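Local coordinates for glycosaminoglycan xylosylkinase (Hydra vulgaris, PDB 5XOM), which probably phosphorylates xylose in the glycosaminoglycan-protein linkage region, as a Fam20 kinase of the secretory pathway, at residues 216-221 with 284-289; 58-63 with 289-294; 48-53 with 210-215; 149-154 with 293-298. All coordinates share one frame; numbering follows the deposited sequence.

How the contacts relate
From the N terminus, helix 49-56 and the loop after it supply the first arms of contacts 3 and 2. Residues 149-154, leading into strand 153-159, open contact 4. Contact 3 closes next, at 210-215, where strand 205-212 ends. Contact 1 opens just afterwards at 216-221 and closes at 284-289. It is nested inside the loops closed by contacts 2 and 4. Those two end on the same stretch and share Ile-293 and His-294. Contact 3 crosses both of them. Contacts 3 and 4 reach neighbouring strands of the five-stranded sheet. Contacts 1 and 2 reach the hairpin 280-292 of the three-stranded sheet and share Gly-289.

Contact 1. Residues 216-221 with 284-289; sequences EKWPVL and IENENG. With NAG (2-acetamido-2-deoxy-beta-D-glucopyranose), chain D.
Asn-286 lies against Trp-218 while its OD1 accepts the backbone N of Asn-288 at 2.8 Å. The N-H to acceptor angle is 153°, and the donor sits above the plane of the amide carbonyl. This is an Asx turn, set on the type I turn that runs from Asn-286 to Gly-289. CG of Asn-286 stands between the backbone N and the carbonyl carbon (chi1 66°). The ND2 end comes to the six-membered part of the indole, 3.3 Å from Trp-218 CH2. Amide and ring planes are 45° apart. The same ND2 is 3.0 Å from O6 of the sugar, which is bonded through its C1 to Asn-288 ND2. An alanine at Asn-286 would probably leave Asn-288 N without this acceptor and the sugar O6 and Trp-218 CH2 without their amide neighbour. Two residues earlier in the strand, Ile-284 brings CD1 to 4.0 Å from Trp-218 CE3. Its other branch, CG2, is 4.1 Å from Val-220 CG2. A water accepts from Glu-285 N at 3.1 Å. It also lies by Pro-219 O, but that approach is too short to be trusted. The segment 216-221 leads from strand 205-212 into strand 221-224. That strand pairs antiparallel with strand 280-286, and Leu-221 shares a backbone bond with Tyr-283. On the other side of strand 280-286 in the sheet runs strand 289-292, joined to it by the glycosylated turn. Trp-218 also touches Ile-57, in the loop that follows helix 49-56.

Contact 2. Residues 58-63 with 289-294; sequences SVRALT and GSMVIH
Met-291 extends from its strand between the Arg-60 side chain and the backbone of the 58-63 loop. Its CG is anti to the backbone N (chi1 -179°). SD lies 3.7 Å above the guanidinium plane of Arg-60, over its centre. The chain then bends at chi3, 76°, which turns Met-291 CE in to 3.3 Å from Arg-60 C. The methyl also meets Ala-61 N. Nearer the strand, Met-291 CB is 3.2 Å from Val-59 O. Arg-60 NH1 donates to Ser-290 O at 2.8 Å, onto a lone pair in the carbonyl plane. The acceptor lies close to the guanidinium plane too. NH1 also makes a salt bridge with Asp-262 OD2, on helix 259-273, and that oxygen accepts Val-292 N as well. The strand 289-292 is the second arm of a hairpin with 280-286. Its place after helix 259-273 is consistent with the β7-β8 hairpin of protein kinases. An alanine in place of Arg-60 would probably leave Asp-262 without this cationic mate, Ser-290 O without its side-chain donor and the methionine sulfur with one flank stripped. Val-59 takes the turn end of the hairpin. Its CG2 is 3.3 Å from Gly-289 O. A type I turn from Ser-58 to Ala-61 holds Val-59 and Arg-60 at its two central positions. Leu-62 meets Ile-293 at about a right angle, with Leu-62 CD1 3.9 Å from Ile-293 CG2.

Contact 3. Residues 48-53 with 210-215; sequences HAWDVW and LILWLP
The end of strand 205-212 in the five-stranded antiparallel sheet, and the linker that follows it, receive Trp-53 of helix 49-56. The indole is held in two ways. Its NE1 donates to Trp-213 O at 2.9 Å, with an N-H to acceptor angle of 153°. The oxygen lies near the ring plane, at the edge. Over one face comes Leu-212, whose CD1 is 3.5 Å from the centroid of the five-membered ring. It stands only 4° off the ring normal, a CH-pi contact. CG of Trp-53 is anti to the backbone N (chi1 168°), which starts the side chain out from the helix. Pro-215 approaches the ring obliquely, with its CD 3.8 Å from Trp-53 NE1. Leu-214 comes near Trp-53 CZ2. One helical turn back, Trp-50 CZ3 is 4.4 Å from Leu-212 CD2, and Trp-50 NE1 donates to Asp-101 O. The first turn of the helix is N-capped by His-48, whose ND1 accepts Trp-50 N at 3.0 Å. Val-52 faces elsewhere and packs on Val-68 of the second subunit. The sheet has the 1-2-3-5-4 strand order of a protein kinase N-lobe. Strand 205-212 takes the place of β5 in it, and the residues round Trp-53 probably lie where β5 runs into the hinge between the lobes.

Contact 4. Residues 149-154 with 293-298; sequences RAPPVV and IHLDNA
The two backbones come closest at Arg-149 and Ala-150, with Ala-150 CA 4.7 Å from His-294 CA, and one bond joins them, His-294 N to Arg-149 O at 2.8 Å. In the kinase fold, the loop before strand 153-159 probably corresponds to the αC-β4 loop. Residues 293-298 probably lie where kinases run from β8 into the DFG segment. His-294 is the centre of an inverse gamma turn. Arg-149 CB lies over one face of its ring, 4.1 Å from the centroid and 18° off the normal. The ring is fixed further by Thr-266 at NE2, by a stack with Phe-269 and by Asp-142, whose OD2 bonds both ND1 and Arg-149 N. Past CB, the arginine runs extended to a salt bridge with Asp-265. His-294 O accepts Asn-297 ND2 at 2.9 Å, the donor standing above the carbonyl plane. Arg-278 holds the other end of that amide, at OD1. Ala-150 CB packs on His-294 CB. The last touch is apolar: CG of the Pro-151 ring, 3.8 Å from Leu-295 CD1.

Contact 1. Residues 216-221 with 284-289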
loop_
_atom_site.group_PDB
_atom_site.type_symbol
_atom_site.label_atom_id
_atom_site.label_comp_id
_atom_site.label_asym_id
_atom_site.label_seq_id
_atom_site.Cartn_x
_atom_site.Cartn_y
_atom_site.Cartn_z
ATOM N N GLU A 216 22.209 -1.234 -0.585
ATOM C CA GLU A 216 23.409 -0.607 -1.133
ATOM C C GLU A 216 23.074 0.466 -2.159
ATOM O O GLU A 216 23.829 1.432 -2.317
ATOM C CB GLU A 216 24.310 -1.668 -1.760
ATOM C CG GLU A 216 25.544 -1.988 -0.941
ATOM C CD GLU A 216 26.393 -3.070 -1.578
ATOM O OE1 GLU A 216 27.068 -3.812 -0.831
ATOM O OE2 GLU A 216 26.377 -3.180 -2.824
ATOM N N LYS A 217 21.955 0.310 -2.868
ATOM C CA LYS A 217 21.513 1.303 -3.844
ATOM C C LYS A 217 21.288 2.681 -3.219
ATOM O O LYS A 217 21.262 3.682 -3.944
ATOM C CB LYS A 217 20.250 0.771 -4.540
ATOM C CG LYS A 217 19.409 1.773 -5.312
ATOM C CD LYS A 217 18.319 1.039 -6.079
ATOM C CE LYS A 217 17.177 1.945 -6.498
ATOM N NZ LYS A 217 15.865 1.316 -6.173
ATOM N N TRP A 218 21.168 2.764 -1.894
ATOM C CA TRP A 218 20.882 4.014 -1.193
ATOM C C TRP A 218 22.005 4.332 -0.214
ATOM O O TRP A 218 21.847 4.169 1.005
ATOM C CB TRP A 218 19.542 3.933 -0.469
ATOM C CG TRP A 218 18.409 3.776 -1.409
ATOM C CD1 TRP A 218 17.751 2.621 -1.725
ATOM C CD2 TRP A 218 17.807 4.812 -2.193
ATOM N NE1 TRP A 218 16.761 2.880 -2.647
ATOM C CE2 TRP A 218 16.775 4.218 -2.950
ATOM C CE3 TRP A 218 18.029 6.188 -2.315
ATOM C CZ2 TRP A 218 15.973 4.952 -3.819
ATOM C CZ3 TRP A 218 17.233 6.915 -3.181
ATOM C CH2 TRP A 218 16.217 6.297 -3.923
ATOM N N PRO A 219 23.154 4.779 -0.711
ATOM C CA PRO A 219 24.238 5.170 0.194
ATOM C C PRO A 219 23.872 6.413 0.991
ATOM O O PRO A 219 23.096 7.266 0.550
ATOM C CB PRO A 219 25.413 5.439 -0.755
ATOM C CG PRO A 219 24.768 5.802 -2.043
ATOM C CD PRO A 219 23.514 4.980 -2.125
ATOM N N VAL A 220 24.442 6.504 2.187
ATOM C CA VAL A 220 24.134 7.563 3.138
ATOM C C VAL A 220 25.354 8.462 3.279
ATOM O O VAL A 220 26.476 7.972 3.453
ATOM C CB VAL A 220 23.713 6.974 4.495
ATOM C CG1 VAL A 220 23.675 8.047 5.546
ATOM C CG2 VAL A 220 22.351 6.309 4.374
ATOM N N LEU A 221 25.137 9.772 3.192
ATOM C CA LEU A 221 26.183 10.765 3.396
ATOM C C LEU A 221 25.918 11.535 4.684
ATOM O O LEU A 221 24.764 11.797 5.035
ATOM C CB LEU A 221 26.272 11.730 2.211
ATOM C CG LEU A 221 26.778 11.113 0.904
ATOM C CD1 LEU A 221 26.652 12.103 -0.238
ATOM C CD2 LEU A 221 28.229 10.649 1.060
ATOM N N ILE A 284 20.104 10.686 2.202
ATOM C CA ILE A 284 20.207 9.944 0.956
ATOM C C ILE A 284 20.088 10.939 -0.189
ATOM O O ILE A 284 19.611 12.064 -0.019
ATOM C CB ILE A 284 19.135 8.832 0.836
ATOM C CG1 ILE A 284 17.728 9.427 0.947
ATOM C CG2 ILE A 284 19.365 7.751 1.891
ATOM C CD1 ILE A 284 16.605 8.420 0.691
ATOM N N GLU A 285 20.530 10.529 -1.376
ATOM C CA GLU A 285 20.557 11.454 -2.503
ATOM C C GLU A 285 20.658 10.672 -3.806
ATOM O O GLU A 285 21.380 9.676 -3.887
ATOM C CB GLU A 285 21.723 12.441 -2.364
ATOM C CG GLU A 285 21.764 13.524 -3.434
ATOM C CD GLU A 285 22.808 14.583 -3.127
ATOM O OE1 GLU A 285 24.000 14.239 -3.112
ATOM O OE2 GLU A 285 22.441 15.755 -2.901
ATOM N N ASN A 286 19.913 11.118 -4.810
ATOM C CA ASN A 286 20.061 10.623 -6.173
ATOM C C ASN A 286 19.735 11.772 -7.127
ATOM O O ASN A 286 19.762 12.945 -6.737
ATOM C CB ASN A 286 19.204 9.361 -6.392
ATOM C CG ASN A 286 17.711 9.625 -6.301
ATOM O OD1 ASN A 286 17.253 10.769 -6.317
ATOM N ND2 ASN A 286 16.939 8.553 -6.217
ATOM N N GLU A 287 19.443 11.441 -8.385
ATOM C CA GLU A 287 19.178 12.476 -9.378
ATOM C C GLU A 287 17.909 13.282 -9.097
ATOM O O GLU A 287 17.801 14.409 -9.588
ATOM C CB GLU A 287 19.108 11.861 -10.780
ATOM C CG GLU A 287 17.889 10.986 -11.031
ATOM C CD GLU A 287 17.974 10.231 -12.345
ATOM O OE1 GLU A 287 19.041 10.286 -12.993
ATOM O OE2 GLU A 287 16.972 9.588 -12.731
ATOM N N ASN A 288 16.950 12.760 -8.325
ATOM C CA ASN A 288 15.682 13.463 -8.139
ATOM C C ASN A 288 15.634 14.247 -6.824
ATOM O O ASN A 288 14.559 14.726 -6.450
ATOM C CB ASN A 288 14.479 12.503 -8.189
ATOM C CG ASN A 288 14.355 11.741 -9.516
ATOM O OD1 ASN A 288 14.838 12.169 -10.565
ATOM N ND2 ASN A 288 13.664 10.595 -9.442
ATOM N N GLY A 289 16.745 14.354 -6.092
ATOM C CA GLY A 289 16.754 15.160 -4.887
ATOM C C GLY A 289 17.501 14.489 -3.750
ATOM O O GLY A 289 18.329 13.605 -3.963
HETATM C C1 NAG D . 13.416 9.461 -10.319
HETATM C C2 NAG D . 12.835 9.332 -11.752
HETATM C C3 NAG D . 13.054 7.897 -12.273
HETATM C C4 NAG D . 14.494 7.433 -12.072
HETATM C C5 NAG D . 14.937 7.673 -10.634
HETATM C C6 NAG D . 16.398 7.373 -10.391
HETATM C C7 NAG D . 10.787 10.110 -12.884
HETATM C C8 NAG D . 9.316 10.365 -12.741
HETATM N N2 NAG D . 11.415 9.657 -11.789
HETATM O O3 NAG D . 12.693 7.795 -13.646
HETATM O O4 NAG D . 14.599 6.039 -12.339
HETATM O O5 NAG D . 14.758 9.054 -10.320
HETATM O O6 NAG D . 16.809 7.855 -9.118
HETATM O O7 NAG D . 11.384 10.319 -13.938
HETATM O O HOH W 1 21.589 7.627 -1.309
#

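Contact 2. Residues 58-63 with 289-294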
loop_
_atom_site.group_PDB
_atom_site.type_symbol
_atom_site.label_atom_id
_atom_site.label_comp_id
_atom_site.label_asym_id
_atom_site.label_seq_id
_atom_site.Cartn_x
_atom_site.Cartn_y
_atom_site.Cartn_z
ATOM N N SER A 58 12.157 5.417 -1.907
ATOM C CA SER A 58 12.424 6.458 -2.888
ATOM C C SER A 58 13.157 7.591 -2.182
ATOM O O SER A 58 13.323 7.578 -0.960
ATOM C CB SER A 58 11.133 6.959 -3.553
ATOM O OG SER A 58 10.201 7.395 -2.585
ATOM N N VAL A 59 13.599 8.587 -2.953
ATOM C CA VAL A 59 14.487 9.591 -2.379
ATOM C C VAL A 59 13.769 10.480 -1.369
ATOM O O VAL A 59 14.429 11.114 -0.534
ATOM C CB VAL A 59 15.137 10.442 -3.488
ATOM C CG1 VAL A 59 14.205 11.553 -3.954
ATOM C CG2 VAL A 59 16.464 11.016 -3.002
ATOM N N ARG A 60 12.435 10.504 -1.376
ATOM C CA ARG A 60 11.681 11.292 -0.412
ATOM C C ARG A 60 10.857 10.444 0.552
ATOM O O ARG A 60 10.013 10.990 1.274
ATOM C CB ARG A 60 10.760 12.270 -1.146
ATOM C CG ARG A 60 11.509 13.396 -1.872
ATOM C CD ARG A 60 12.425 14.164 -0.905
ATOM N NE ARG A 60 11.693 14.717 0.225
ATOM C CZ ARG A 60 12.223 15.512 1.147
ATOM N NH1 ARG A 60 13.503 15.890 1.116
ATOM N NH2 ARG A 60 11.461 15.962 2.143
ATOM N N ALA A 61 11.105 9.137 0.621
ATOM C CA ALA A 61 10.375 8.292 1.568
ATOM C C ALA A 61 11.093 6.963 1.721
ATOM O O ALA A 61 11.280 6.244 0.734
ATOM C CB ALA A 61 8.929 8.069 1.117
ATOM N N LEU A 62 11.476 6.625 2.954
ATOM C CA LEU A 62 12.023 5.301 3.213
ATOM C C LEU A 62 10.923 4.266 3.401
ATOM O O LEU A 62 11.100 3.104 3.020
ATOM C CB LEU A 62 12.936 5.322 4.446
ATOM C CG LEU A 62 14.295 6.024 4.333
ATOM C CD1 LEU A 62 15.094 5.790 5.621
ATOM C CD2 LEU A 62 15.076 5.573 3.092
ATOM N N THR A 63 9.785 4.662 3.964
ATOM C CA THR A 63 8.665 3.763 4.193
ATOM C C THR A 63 7.397 4.382 3.621
ATOM O O THR A 63 7.371 5.546 3.211
ATOM C CB THR A 63 8.483 3.453 5.686
ATOM O OG1 THR A 63 8.285 4.678 6.402
ATOM C CG2 THR A 63 9.717 2.745 6.240
ATOM N N GLY A 289 16.745 14.354 -6.092
ATOM C CA GLY A 289 16.754 15.160 -4.887
ATOM C C GLY A 289 17.501 14.489 -3.750
ATOM O O GLY A 289 18.329 13.605 -3.963
ATOM N N SER A 290 17.210 14.938 -2.528
ATOM C CA SER A 290 17.864 14.417 -1.336
ATOM C C SER A 290 16.912 14.536 -0.149
ATOM O O SER A 290 15.921 15.266 -0.194
ATOM C CB SER A 290 19.175 15.157 -1.039
ATOM O OG SER A 290 18.931 16.452 -0.517
ATOM N N MET A 291 17.219 13.803 0.917
ATOM C CA MET A 291 16.402 13.851 2.126
ATOM C C MET A 291 17.220 13.460 3.343
ATOM O O MET A 291 17.931 12.452 3.314
ATOM C CB MET A 291 15.175 12.935 2.020
ATOM C CG MET A 291 14.273 12.978 3.262
ATOM S SD MET A 291 12.614 12.293 3.075
ATOM C CE MET A 291 12.986 10.569 3.106
ATOM N N VAL A 292 17.103 14.254 4.409
ATOM C CA VAL A 292 17.684 13.883 5.696
ATOM C C VAL A 292 16.835 12.786 6.323
ATOM O O VAL A 292 15.606 12.905 6.411
ATOM C CB VAL A 292 17.771 15.109 6.620
ATOM C CG1 VAL A 292 18.399 14.738 7.973
ATOM C CG2 VAL A 292 18.523 16.241 5.937
ATOM N N ILE A 293 17.480 11.691 6.737
ATOM C CA ILE A 293 16.754 10.526 7.226
ATOM C C ILE A 293 16.880 10.461 8.739
ATOM O O ILE A 293 17.840 10.958 9.336
ATOM C CB ILE A 293 17.228 9.209 6.572
ATOM C CG1 ILE A 293 18.727 8.987 6.787
ATOM C CG2 ILE A 293 16.877 9.181 5.094
ATOM C CD1 ILE A 293 19.205 7.639 6.292
ATOM N N HIS A 294 15.883 9.834 9.362
ATOM C CA HIS A 294 15.831 9.666 10.814
ATOM C C HIS A 294 16.492 8.340 11.161
ATOM O O HIS A 294 15.852 7.330 11.473
ATOM C CB HIS A 294 14.404 9.740 11.312
ATOM C CG HIS A 294 13.761 11.094 11.048
ATOM N ND1 HIS A 294 12.377 11.269 10.998
ATOM C CD2 HIS A 294 14.325 12.313 10.835
ATOM C CE1 HIS A 294 12.130 12.538 10.761
ATOM N NE2 HIS A 294 13.288 13.180 10.659
#

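Contact 3. Residues 48-53 with 210-215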
loop_
_atom_site.group_PDB
_atom_site.type_symbol
_atom_site.label_atom_id
_atom_site.label_comp_id
_atom_site.label_asym_id
_atom_site.label_seq_id
_atom_site.Cartn_x
_atom_site.Cartn_y
_atom_site.Cartn_z
ATOM N N HIS A 48 8.922 -11.814 -1.446
ATOM C CA HIS A 48 9.699 -11.895 -0.217
ATOM C C HIS A 48 9.850 -10.526 0.434
ATOM O O HIS A 48 9.971 -9.502 -0.245
ATOM C CB HIS A 48 11.080 -12.501 -0.450
ATOM C CG HIS A 48 11.768 -12.882 0.825
ATOM N ND1 HIS A 48 12.536 -11.995 1.550
ATOM C CD2 HIS A 48 11.757 -14.037 1.535
ATOM C CE1 HIS A 48 12.993 -12.596 2.635
ATOM N NE2 HIS A 48 12.534 -13.835 2.651
ATOM N N ALA A 49 9.843 -10.526 1.768
ATOM C CA ALA A 49 9.855 -9.280 2.530
ATOM C C ALA A 49 11.073 -8.417 2.212
ATOM O O ALA A 49 10.965 -7.186 2.165
ATOM C CB ALA A 49 9.795 -9.586 4.022
ATOM N N TRP A 50 12.245 -9.024 1.997
ATOM C CA TRP A 50 13.405 -8.177 1.742
ATOM C C TRP A 50 13.278 -7.446 0.414
ATOM O O TRP A 50 13.801 -6.337 0.272
ATOM C CB TRP A 50 14.708 -8.978 1.784
ATOM C CG TRP A 50 14.985 -9.777 3.045
ATOM C CD1 TRP A 50 15.744 -10.911 3.128
ATOM C CD2 TRP A 50 14.527 -9.507 4.389
ATOM N NE1 TRP A 50 15.788 -11.365 4.427
ATOM C CE2 TRP A 50 15.047 -10.526 5.218
ATOM C CE3 TRP A 50 13.730 -8.511 4.969
ATOM C CZ2 TRP A 50 14.800 -10.576 6.588
ATOM C CZ3 TRP A 50 13.483 -8.565 6.330
ATOM C CH2 TRP A 50 14.016 -9.590 7.123
ATOM N N ASP A 51 12.553 -8.021 -0.548
ATOM C CA ASP A 51 12.283 -7.300 -1.787
ATOM C C ASP A 51 11.282 -6.173 -1.562
ATOM O O ASP A 51 11.392 -5.105 -2.177
ATOM C CB ASP A 51 11.779 -8.266 -2.858
ATOM C CG ASP A 51 12.874 -9.184 -3.381
ATOM O OD1 ASP A 51 14.028 -8.724 -3.538
ATOM O OD2 ASP A 51 12.574 -10.367 -3.640
ATOM N N VAL A 52 10.287 -6.397 -0.697
ATOM C CA VAL A 52 9.363 -5.326 -0.331
ATOM C C VAL A 52 10.125 -4.139 0.245
ATOM O O VAL A 52 9.829 -2.980 -0.070
ATOM C CB VAL A 52 8.300 -5.847 0.651
ATOM C CG1 VAL A 52 7.393 -4.711 1.106
ATOM C CG2 VAL A 52 7.487 -6.969 0.002
ATOM N N TRP A 53 11.113 -4.413 1.103
ATOM C CA TRP A 53 11.935 -3.354 1.683
ATOM C C TRP A 53 12.741 -2.632 0.610
ATOM O O TRP A 53 12.763 -1.397 0.560
ATOM C CB TRP A 53 12.855 -3.953 2.754
ATOM C CG TRP A 53 13.973 -3.067 3.278
ATOM C CD1 TRP A 53 15.282 -3.424 3.449
ATOM C CD2 TRP A 53 13.873 -1.704 3.723
ATOM N NE1 TRP A 53 16.003 -2.373 3.962
ATOM C CE2 TRP A 53 15.163 -1.305 4.141
ATOM C CE3 TRP A 53 12.822 -0.782 3.805
ATOM C CZ2 TRP A 53 15.429 -0.027 4.636
ATOM C CZ3 TRP A 53 13.089 0.492 4.294
ATOM C CH2 TRP A 53 14.384 0.856 4.702
ATOM N N LEU A 210 15.916 -4.375 16.531
ATOM C CA LEU A 210 16.580 -4.613 15.254
ATOM C C LEU A 210 16.209 -3.489 14.295
ATOM O O LEU A 210 15.021 -3.178 14.135
ATOM C CB LEU A 210 16.168 -5.967 14.663
ATOM C CG LEU A 210 16.791 -7.270 15.184
ATOM C CD1 LEU A 210 16.528 -7.481 16.653
ATOM C CD2 LEU A 210 16.247 -8.452 14.401
ATOM N N ILE A 211 17.216 -2.886 13.655
ATOM C CA ILE A 211 17.015 -1.805 12.692
ATOM C C ILE A 211 17.584 -2.244 11.349
ATOM O O ILE A 211 18.762 -2.606 11.263
ATOM C CB ILE A 211 17.681 -0.496 13.149
ATOM C CG1 ILE A 211 17.180 -0.084 14.537
ATOM C CG2 ILE A 211 17.398 0.623 12.128
ATOM C CD1 ILE A 211 18.129 -0.435 15.664
ATOM N N LEU A 212 16.752 -2.193 10.305
ATOM C CA LEU A 212 17.174 -2.605 8.969
ATOM C C LEU A 212 18.251 -1.700 8.392
ATOM O O LEU A 212 18.153 -0.467 8.439
ATOM C CB LEU A 212 16.001 -2.603 7.991
ATOM C CG LEU A 212 14.966 -3.713 8.022
ATOM C CD1 LEU A 212 13.924 -3.425 6.959
ATOM C CD2 LEU A 212 15.627 -5.066 7.786
ATOM N N TRP A 213 19.254 -2.328 7.788
ATOM C CA TRP A 213 20.153 -1.613 6.896
ATOM C C TRP A 213 19.413 -1.095 5.676
ATOM O O TRP A 213 18.548 -1.775 5.118
ATOM C CB TRP A 213 21.260 -2.530 6.408
ATOM C CG TRP A 213 22.395 -2.674 7.308
ATOM C CD1 TRP A 213 22.367 -2.497 8.653
ATOM C CD2 TRP A 213 23.725 -3.000 6.956
ATOM N NE1 TRP A 213 23.628 -2.718 9.164
ATOM C CE2 TRP A 213 24.481 -3.026 8.144
ATOM C CE3 TRP A 213 24.360 -3.287 5.747
ATOM C CZ2 TRP A 213 25.837 -3.323 8.158
ATOM C CZ3 TRP A 213 25.707 -3.583 5.770
ATOM C CH2 TRP A 213 26.439 -3.601 6.967
ATOM N N LEU A 214 19.786 0.101 5.241
ATOM C CA LEU A 214 19.393 0.551 3.920
ATOM C C LEU A 214 20.121 -0.280 2.861
ATOM O O LEU A 214 21.279 -0.666 3.059
ATOM C CB LEU A 214 19.721 2.037 3.741
ATOM C CG LEU A 214 18.682 3.048 4.239
ATOM C CD1 LEU A 214 18.465 2.933 5.747
ATOM C CD2 LEU A 214 19.105 4.451 3.873
ATOM N N PRO A 215 19.474 -0.585 1.741
ATOM C CA PRO A 215 20.161 -1.327 0.681
ATOM C C PRO A 215 21.304 -0.517 0.088
ATOM O O PRO A 215 21.383 0.705 0.233
ATOM C CB PRO A 215 19.059 -1.590 -0.353
ATOM C CG PRO A 215 17.950 -0.669 -0.005
ATOM C CD PRO A 215 18.046 -0.393 1.458
#

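Contact 4. Residues 149-154 with 293-298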
loop_
_atom_site.group_PDB
_atom_site.type_symbol
_atom_site.label_atom_id
_atom_site.label_comp_id
_atom_site.label_asym_id
_atom_site.label_seq_id
_atom_site.Cartn_x
_atom_site.Cartn_y
_atom_site.Cartn_z
ATOM N N ARG A 149 10.694 8.690 7.154
ATOM C CA ARG A 149 12.136 8.821 6.963
ATOM C C ARG A 149 12.960 7.922 7.866
ATOM O O ARG A 149 14.182 8.118 7.955
ATOM C CB ARG A 149 12.565 10.261 7.199
ATOM C CG ARG A 149 11.816 11.166 6.334
ATOM C CD ARG A 149 11.993 12.617 6.634
ATOM N NE ARG A 149 10.852 13.253 6.010
ATOM C CZ ARG A 149 10.619 14.546 5.972
ATOM N NH1 ARG A 149 11.461 15.436 6.510
ATOM N NH2 ARG A 149 9.523 14.963 5.359
ATOM N N ALA A 150 12.328 7.001 8.581
ATOM C CA ALA A 150 13.017 6.128 9.517
ATOM C C ALA A 150 13.002 4.691 9.013
ATOM O O ALA A 150 11.948 4.211 8.579
ATOM C CB ALA A 150 12.355 6.198 10.898
ATOM N N PRO A 151 14.136 3.992 9.047
ATOM C CA PRO A 151 14.173 2.588 8.656
ATOM C C PRO A 151 13.316 1.720 9.655
ATOM O O PRO A 151 13.231 2.077 10.823
ATOM C CB PRO A 151 15.646 2.198 8.732
ATOM C CG PRO A 151 16.391 3.411 9.107
ATOM C CD PRO A 151 15.453 4.501 9.478
ATOM N N PRO A 152 12.731 0.659 9.142
ATOM C CA PRO A 152 11.924 -0.223 10.027
ATOM C C PRO A 152 12.701 -0.744 11.234
ATOM O O PRO A 152 13.870 -1.125 11.140
ATOM C CB PRO A 152 11.515 -1.365 9.087
ATOM C CG PRO A 152 11.497 -0.751 7.718
ATOM C CD PRO A 152 12.420 0.455 7.718
ATOM N N VAL A 153 12.016 -0.773 12.382
ATOM C CA VAL A 153 12.560 -1.255 13.652
ATOM C C VAL A 153 11.580 -2.243 14.270
ATOM O O VAL A 153 10.370 -1.994 14.299
ATOM C CB VAL A 153 12.823 -0.095 14.632
ATOM C CG1 VAL A 153 13.458 -0.618 15.916
ATOM C CG2 VAL A 153 13.687 0.994 13.980
ATOM N N VAL A 154 12.101 -3.346 14.807
ATOM C CA VAL A 154 11.276 -4.305 15.534
ATOM C C VAL A 154 11.962 -4.697 16.838
ATOM O O VAL A 154 13.195 -4.790 16.908
ATOM C CB VAL A 154 10.974 -5.558 14.681
ATOM C CG1 VAL A 154 12.108 -6.578 14.764
ATOM C CG2 VAL A 154 9.699 -6.181 15.128
ATOM N N ILE A 293 17.480 11.691 6.737
ATOM C CA ILE A 293 16.754 10.526 7.226
ATOM C C ILE A 293 16.880 10.461 8.739
ATOM O O ILE A 293 17.840 10.958 9.336
ATOM C CB ILE A 293 17.228 9.209 6.572
ATOM C CG1 ILE A 293 18.727 8.987 6.787
ATOM C CG2 ILE A 293 16.877 9.181 5.094
ATOM C CD1 ILE A 293 19.205 7.639 6.292
ATOM N N HIS A 294 15.883 9.834 9.362
ATOM C CA HIS A 294 15.831 9.666 10.814
ATOM C C HIS A 294 16.492 8.340 11.161
ATOM O O HIS A 294 15.852 7.330 11.473
ATOM C CB HIS A 294 14.404 9.740 11.312
ATOM C CG HIS A 294 13.761 11.094 11.048
ATOM N ND1 HIS A 294 12.377 11.269 10.998
ATOM C CD2 HIS A 294 14.325 12.313 10.835
ATOM C CE1 HIS A 294 12.130 12.538 10.761
ATOM N NE2 HIS A 294 13.288 13.180 10.659
ATOM N N LEU A 295 17.818 8.349 11.111
ATOM C CA LEU A 295 18.628 7.165 11.371
ATOM C C LEU A 295 19.358 7.349 12.700
ATOM O O LEU A 295 19.851 8.443 13.002
ATOM C CB LEU A 295 19.594 6.931 10.204
ATOM C CG LEU A 295 20.601 5.800 10.302
ATOM C CD1 LEU A 295 19.829 4.505 10.419
ATOM C CD2 LEU A 295 21.442 5.797 9.030
ATOM N N ASP A 296 19.376 6.285 13.506
ATOM C CA ASP A 296 19.891 6.296 14.872
ATOM C C ASP A 296 19.130 7.297 15.735
ATOM O O ASP A 296 19.598 8.416 15.975
ATOM C CB ASP A 296 21.392 6.609 14.901
ATOM C CG ASP A 296 22.005 6.472 16.298
ATOM O OD1 ASP A 296 23.253 6.495 16.399
ATOM O OD2 ASP A 296 21.259 6.330 17.298
ATOM N N ASN A 297 17.961 6.892 16.224
ATOM C CA ASN A 297 17.118 7.744 17.052
ATOM C C ASN A 297 17.093 7.286 18.505
ATOM O O ASN A 297 16.169 7.641 19.245
ATOM C CB ASN A 297 15.699 7.790 16.483
ATOM C CG ASN A 297 15.675 8.083 14.996
ATOM O OD1 ASN A 297 16.307 9.030 14.531
ATOM N ND2 ASN A 297 14.941 7.264 14.235
ATOM N N ALA A 298 18.090 6.501 18.928
ATOM C CA ALA A 298 18.017 5.774 20.192
ATOM C C ALA A 298 18.351 6.617 21.415
ATOM O O ALA A 298 18.035 6.197 22.537
ATOM C CB ALA A 298 18.951 4.566 20.169
#